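PDB 6C87: Rab GDP dissociation inhibitor alpha from Naegleria fowleri, which probably binds GDP-bound Rab GTPases, slowing GDP release and drawing the prenylated proteins off membranes, as known members of the GDI family do. Local coordinates for residues H196-Y201 against E217-Y222; K87-N92 against T419-C424. One frame throughout, in Å; residues are numbered along the deposited sequence.

Overall arrangement
Contact 1 joins the end of helix 188-198 to helix 212-229, two helices of the same region, with the short helix 206-209 between them in sequence. Contact 2, with its centre about 5 Å from the centre of the chain, ties residues 87-92 to residues 419-424, near the C-terminal end, and everything in contact 1 falls between them in sequence. The two centres lie about 12 Å apart and touch directly. Arg218 NH2 of contact 1 forms a salt bridge with Glu422 OE1 of contact 2 at 2.8 Å. Met90 of contact 2 packs on contact 1, its CG 3.9 Å from Leu221 CD2, while Leu200 CB packs 3.9 Å from His420 CE1. The contacts thereby connect the helical region to the sheet-containing core.

Contact 1 of 2, residues H196-Y201 against E217-Y222; sequences HAVALY and ERMRLY
The junction of two helices in the helical region typical of the GDI family brings Val198, Ala199 and Tyr201 against Arg218, Met219 and Tyr222. The chain leaves helix 188-198 through Leu200, whose positive phi turns Tyr201 back beside the long side chain of Arg218. That arginine runs extended from CG to NE, with Ala199 CB packed 4.0 Å from its CB, and reaches along the turn until NH1 donates to Ala199 O at 2.6 Å, in a bond bent at the hydrogen (140°). The donor lies nearly along the axis of the carbonyl, though the oxygen sits somewhat out of the guanidinium plane. Across one face of the Tyr201 ring comes Arg218 CZ, 4.2 Å from the ring centroid, in a cation-pi contact; ring and guanidinium planes are 31° apart. Tyr201 OH approaches NE, but the angle is too poor for a hydrogen bond.

The apolar packing continues one turn along helix 212-229. With CG anti to its backbone N (chi1 -174°), Tyr222 crosses Val198 at about a right angle, and Val198 CG1 lies 4.0 Å from Tyr222 CG and 4.1 Å from Met219 CB. The Tyr222 hydroxyl bonds onward to Ser117. Because the guanidinium also forms a salt bridge with Glu422, its positive charge is probably well compensated, while a backbone carbonyl and an aromatic face fix where it sits.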
loop_
_atom_site.group_PDB
_atom_site.type_symbol
_atom_site.label_atom_id
_atom_site.label_comp_id
_atom_site.label_asym_id
_atom_site.label_seq_id
_atom_site.Cartn_x
_atom_site.Cartn_y
_atom_site.Cartn_z
ATOM N N HIS A 196 8.665 -24.758 14.481
ATOM C CA HIS A 196 9.998 -24.753 13.884
ATOM C C HIS A 196 10.051 -25.465 12.539
ATOM O O HIS A 196 10.734 -25.001 11.626
ATOM C CB HIS A 196 11.020 -25.384 14.838
ATOM C CG HIS A 196 11.190 -24.638 16.128
ATOM N ND1 HIS A 196 12.408 -24.162 16.558
ATOM C CD2 HIS A 196 10.296 -24.296 17.085
ATOM C CE1 HIS A 196 12.256 -23.556 17.723
ATOM N NE2 HIS A 196 10.983 -23.621 18.063
ATOM N N ALA A 197 9.341 -26.577 12.384
ATOM C CA ALA A 197 9.420 -27.344 11.149
ATOM C C ALA A 197 8.359 -26.950 10.128
ATOM O O ALA A 197 8.580 -27.155 8.928
ATOM C CB ALA A 197 9.306 -28.847 11.442
ATOM N N VAL A 198 7.223 -26.397 10.563
ATOM C CA VAL A 198 6.179 -25.973 9.632
ATOM C C VAL A 198 6.226 -24.469 9.395
ATOM O O VAL A 198 6.333 -24.012 8.252
ATOM C CB VAL A 198 4.777 -26.370 10.127
ATOM C CG1 VAL A 198 3.740 -25.927 9.115
ATOM C CG2 VAL A 198 4.686 -27.860 10.368
ATOM N N ALA A 199 6.124 -23.689 10.470
ATOM C CA ALA A 199 6.098 -22.235 10.362
ATOM C C ALA A 199 7.490 -21.624 10.249
ATOM O O ALA A 199 7.597 -20.436 9.923
ATOM C CB ALA A 199 5.351 -21.638 11.556
ATOM N N LEU A 200 8.540 -22.404 10.525
ATOM C CA LEU A 200 9.941 -22.043 10.286
ATOM C C LEU A 200 10.453 -20.949 11.220
ATOM O O LEU A 200 11.366 -20.201 10.864
ATOM C CB LEU A 200 10.170 -21.632 8.825
ATOM C CG LEU A 200 9.780 -22.672 7.778
ATOM C CD1 LEU A 200 10.451 -22.333 6.456
ATOM C CD2 LEU A 200 10.106 -24.107 8.227
ATOM N N TYR A 201 9.900 -20.847 12.422
ATOM C CA TYR A 201 10.515 -20.005 13.436
ATOM C C TYR A 201 11.750 -20.701 13.991
ATOM O O TYR A 201 11.842 -21.929 14.005
ATOM C CB TYR A 201 9.537 -19.696 14.573
ATOM C CG TYR A 201 8.407 -18.769 14.182
ATOM C CD1 TYR A 201 8.641 -17.419 13.947
ATOM C CD2 TYR A 201 7.104 -19.242 14.057
ATOM C CE1 TYR A 201 7.612 -16.569 13.589
ATOM C CE2 TYR A 201 6.067 -18.397 13.703
ATOM C CZ TYR A 201 6.326 -17.062 13.472
ATOM O OH TYR A 201 5.299 -16.218 13.116
ATOM N N GLU A 217 -0.885 -18.018 8.734
ATOM C CA GLU A 217 -0.513 -17.739 7.350
ATOM C C GLU A 217 0.736 -18.516 6.946
ATOM O O GLU A 217 0.806 -19.048 5.831
ATOM C CB GLU A 217 -0.304 -16.234 7.158
ATOM N N ARG A 218 1.716 -18.629 7.855
ATOM C CA ARG A 218 2.934 -19.378 7.559
ATOM C C ARG A 218 2.653 -20.867 7.384
ATOM O O ARG A 218 3.247 -21.520 6.521
ATOM C CB ARG A 218 3.960 -19.190 8.672
ATOM C CG ARG A 218 4.531 -17.821 8.829
ATOM C CD ARG A 218 5.472 -17.852 10.021
ATOM N NE ARG A 218 6.398 -16.728 10.042
ATOM C CZ ARG A 218 7.690 -16.825 9.755
ATOM N NH1 ARG A 218 8.211 -17.998 9.422
ATOM N NH2 ARG A 218 8.462 -15.746 9.800
ATOM N N MET A 219 1.787 -21.433 8.221
ATOM C CA MET A 219 1.443 -22.840 8.052
ATOM C C MET A 219 0.702 -23.068 6.739
ATOM O O MET A 219 0.909 -24.090 6.075
ATOM C CB MET A 219 0.609 -23.321 9.237
ATOM C CG MET A 219 1.241 -23.039 10.590
ATOM S SD MET A 219 0.247 -23.574 12.014
ATOM C CE MET A 219 -1.039 -24.554 11.226
ATOM N N ARG A 220 -0.161 -22.122 6.346
ATOM C CA ARG A 220 -0.857 -22.233 5.066
ATOM C C ARG A 220 0.122 -22.157 3.900
ATOM O O ARG A 220 -0.046 -22.856 2.894
ATOM C CB ARG A 220 -1.917 -21.137 4.932
ATOM C CG ARG A 220 -2.991 -21.134 6.008
ATOM C CD ARG A 220 -4.165 -22.044 5.687
ATOM N NE ARG A 220 -5.156 -22.012 6.761
ATOM C CZ ARG A 220 -6.069 -21.056 6.907
ATOM N NH1 ARG A 220 -6.122 -20.053 6.044
ATOM N NH2 ARG A 220 -6.929 -21.101 7.917
ATOM N N LEU A 221 1.136 -21.301 4.007
ATOM C CA LEU A 221 2.138 -21.227 2.955
ATOM C C LEU A 221 2.839 -22.565 2.773
ATOM O O LEU A 221 3.038 -23.025 1.639
ATOM C CB LEU A 221 3.151 -20.135 3.293
ATOM C CG LEU A 221 4.350 -19.989 2.362
ATOM C CD1 LEU A 221 3.894 -19.591 0.963
ATOM C CD2 LEU A 221 5.322 -18.971 2.939
ATOM N N TYR A 222 3.193 -23.214 3.889
ATOM C CA TYR A 222 3.826 -24.525 3.841
ATOM C C TYR A 222 2.914 -25.548 3.178
ATOM O O TYR A 222 3.331 -26.260 2.260
ATOM C CB TYR A 222 4.212 -24.963 5.262
ATOM C CG TYR A 222 5.020 -26.252 5.356
ATOM C CD1 TYR A 222 4.434 -27.487 5.082
ATOM C CD2 TYR A 222 6.358 -26.238 5.727
ATOM C CE1 TYR A 222 5.156 -28.663 5.157
ATOM C CE2 TYR A 222 7.092 -27.422 5.816
ATOM C CZ TYR A 222 6.484 -28.628 5.521
ATOM O OH TYR A 222 7.188 -29.810 5.596
#

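Contact 2 of 2, residues K87-N92 against T419-C424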
loop_
_atom_site.group_PDB
_atom_site.type_symbol
_atom_site.label_atom_id
_atom_site.label_comp_id
_atom_site.label_asym_id
_atom_site.label_seq_id
_atom_site.Cartn_x
_atom_site.Cartn_y
_atom_site.Cartn_z
ATOM N N LYS A 87 21.028 -23.564 1.351
ATOM C CA LYS A 87 19.711 -23.236 1.882
ATOM C C LYS A 87 18.656 -23.577 0.838
ATOM O O LYS A 87 18.876 -23.409 -0.366
ATOM C CB LYS A 87 19.594 -21.751 2.274
ATOM C CG LYS A 87 20.494 -21.299 3.423
ATOM C CD LYS A 87 20.510 -19.766 3.525
ATOM C CE LYS A 87 21.360 -19.262 4.697
ATOM N NZ LYS A 87 20.637 -19.280 6.007
ATOM N N PHE A 88 17.519 -24.066 1.303
ATOM C CA PHE A 88 16.395 -24.344 0.427
ATOM C C PHE A 88 15.508 -23.110 0.305
ATOM O O PHE A 88 15.499 -22.231 1.173
ATOM C CB PHE A 88 15.576 -25.519 0.966
ATOM C CG PHE A 88 16.265 -26.847 0.851
ATOM C CD1 PHE A 88 17.069 -27.138 -0.241
ATOM C CD2 PHE A 88 16.111 -27.803 1.837
ATOM C CE1 PHE A 88 17.693 -28.364 -0.348
ATOM C CE2 PHE A 88 16.735 -29.032 1.736
ATOM C CZ PHE A 88 17.520 -29.316 0.643
ATOM N N LEU A 89 14.756 -23.045 -0.788
ATOM C CA LEU A 89 13.786 -21.978 -0.972
ATOM C C LEU A 89 12.391 -22.523 -0.689
ATOM O O LEU A 89 11.985 -23.540 -1.263
ATOM C CB LEU A 89 13.845 -21.399 -2.387
ATOM C CG LEU A 89 15.117 -20.687 -2.857
ATOM C CD1 LEU A 89 16.130 -21.666 -3.481
ATOM C CD2 LEU A 89 14.771 -19.553 -3.811
ATOM N N MET A 90 11.662 -21.842 0.192
ATOM C CA MET A 90 10.233 -22.094 0.328
ATOM C C MET A 90 9.558 -21.701 -0.981
ATOM O O MET A 90 9.747 -20.583 -1.474
ATOM C CB MET A 90 9.671 -21.311 1.514
ATOM C CG MET A 90 8.155 -21.250 1.601
ATOM S SD MET A 90 7.354 -22.834 1.939
ATOM C CE MET A 90 8.113 -23.302 3.496
ATOM N N ALA A 91 8.756 -22.622 -1.524
ATOM C CA ALA A 91 8.350 -22.577 -2.929
ATOM C C ALA A 91 7.711 -21.260 -3.361
ATOM O O ALA A 91 7.917 -20.819 -4.498
ATOM C CB ALA A 91 7.403 -23.735 -3.222
ATOM N N ASN A 92 6.935 -20.611 -2.495
ATOM C CA ASN A 92 6.368 -19.323 -2.906
ATOM C C ASN A 92 6.659 -18.236 -1.878
ATOM O O ASN A 92 5.843 -17.331 -1.673
ATOM C CB ASN A 92 4.865 -19.432 -3.167
ATOM C CG ASN A 92 4.543 -19.843 -4.598
ATOM O OD1 ASN A 92 5.027 -19.238 -5.555
ATOM N ND2 ASN A 92 3.731 -20.883 -4.747
ATOM N N THR A 419 18.729 -23.639 7.083
ATOM C CA THR A 419 18.808 -24.191 5.738
ATOM C C THR A 419 17.597 -23.798 4.891
ATOM O O THR A 419 17.182 -24.550 4.004
ATOM C CB THR A 419 18.954 -25.713 5.795
ATOM O OG1 THR A 419 18.000 -26.252 6.719
ATOM C CG2 THR A 419 20.340 -26.088 6.259
ATOM N N HIS A 420 17.008 -22.637 5.167
ATOM C CA HIS A 420 16.027 -22.023 4.286
ATOM C C HIS A 420 16.329 -20.529 4.230
ATOM O O HIS A 420 17.104 -20.004 5.035
ATOM C CB HIS A 420 14.587 -22.324 4.727
ATOM C CG HIS A 420 14.359 -22.212 6.202
ATOM N ND1 HIS A 420 14.156 -21.004 6.834
ATOM C CD2 HIS A 420 14.291 -23.159 7.169
ATOM C CE1 HIS A 420 13.969 -21.212 8.125
ATOM N NE2 HIS A 420 14.048 -22.510 8.355
ATOM N N PHE A 421 15.726 -19.838 3.261
ATOM C CA PHE A 421 16.214 -18.519 2.866
ATOM C C PHE A 421 15.439 -17.336 3.436
ATOM O O PHE A 421 15.757 -16.200 3.070
ATOM C CB PHE A 421 16.234 -18.408 1.336
ATOM C CG PHE A 421 17.562 -18.744 0.713
ATOM C CD1 PHE A 421 18.661 -17.911 0.895
ATOM C CD2 PHE A 421 17.711 -19.880 -0.067
ATOM C CE1 PHE A 421 19.894 -18.210 0.312
ATOM C CE2 PHE A 421 18.939 -20.183 -0.663
ATOM C CZ PHE A 421 20.035 -19.347 -0.464
ATOM N N GLU A 422 14.458 -17.553 4.321
ATOM C CA GLU A 422 13.608 -16.447 4.774
ATOM C C GLU A 422 14.416 -15.324 5.426
ATOM O O GLU A 422 14.201 -14.139 5.143
ATOM C CB GLU A 422 12.553 -16.938 5.755
ATOM C CG GLU A 422 11.401 -15.976 5.860
ATOM C CD GLU A 422 10.480 -16.294 7.006
ATOM O OE1 GLU A 422 9.538 -15.509 7.238
ATOM O OE2 GLU A 422 10.708 -17.321 7.677
ATOM N N SER A 423 15.334 -15.672 6.326
ATOM C CA SER A 423 16.086 -14.628 7.011
ATOM C C SER A 423 17.004 -13.888 6.041
ATOM O O SER A 423 17.225 -12.678 6.189
ATOM C CB SER A 423 16.849 -15.233 8.194
ATOM O OG SER A 423 17.905 -16.068 7.772
ATOM N N CYS A 424 17.529 -14.584 5.030
ATOM C CA CYS A 424 18.271 -13.890 3.985
ATOM C C CYS A 424 17.369 -12.935 3.200
ATOM O O CYS A 424 17.764 -11.800 2.902
ATOM C CB CYS A 424 18.931 -14.912 3.059
ATOM S SG CYS A 424 19.436 -14.260 1.464
HETATM O O HOH W 1 18.376 -17.486 5.336
HETATM O O HOH W 2 12.712 -19.740 1.898
#
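Lys87 NZ is gripped from several directions: it donates to water 1 at 3.0 Å, forms a salt bridge with Asp416 and hydrogen-bonds to Thr418 O. Water 1 gathers the start of helix 422-436 as well, accepting from Cys424 N and donating to His420 O, 2.8 Å away. The lysine chain reaches this site by bending at its last torsion (chi4 -82°), after passing over the ring of Phe421. There Lys87 CB makes a CH-pi contact, 3.5 Å from the Phe421 centroid and 18° off the ring normal, and Lys87 CD follows over the same face, 3.6 Å from Phe421 CE1. Leu89 CG comes to the ring obliquely, next to Phe421 CD2.

Alongside this packing the two backbones run in the same direction and form a single beta bridge, Phe88 with His420. It joins the approach to strand 89-90, part of the large mixed sheet, to the connection that leads from strand 409-411 of the parallel, Rossmann-like sheet into helix 422-436. Phe88 N donates to Thr419 O at 2.8 Å, almost straight at 177° but from above the carbonyl plane. In return, His420 CA-H points at Phe88 O, with CA and O 3.2 Å apart. Water 2 extends the link beyond the bridge, accepting from Met90 N at 2.9 Å and weakly from Phe421 N. Leu95 and Leu241 also touch the Phe421 side chain, while the Phe88 ring meets Tyr236 with their planes at about a right angle.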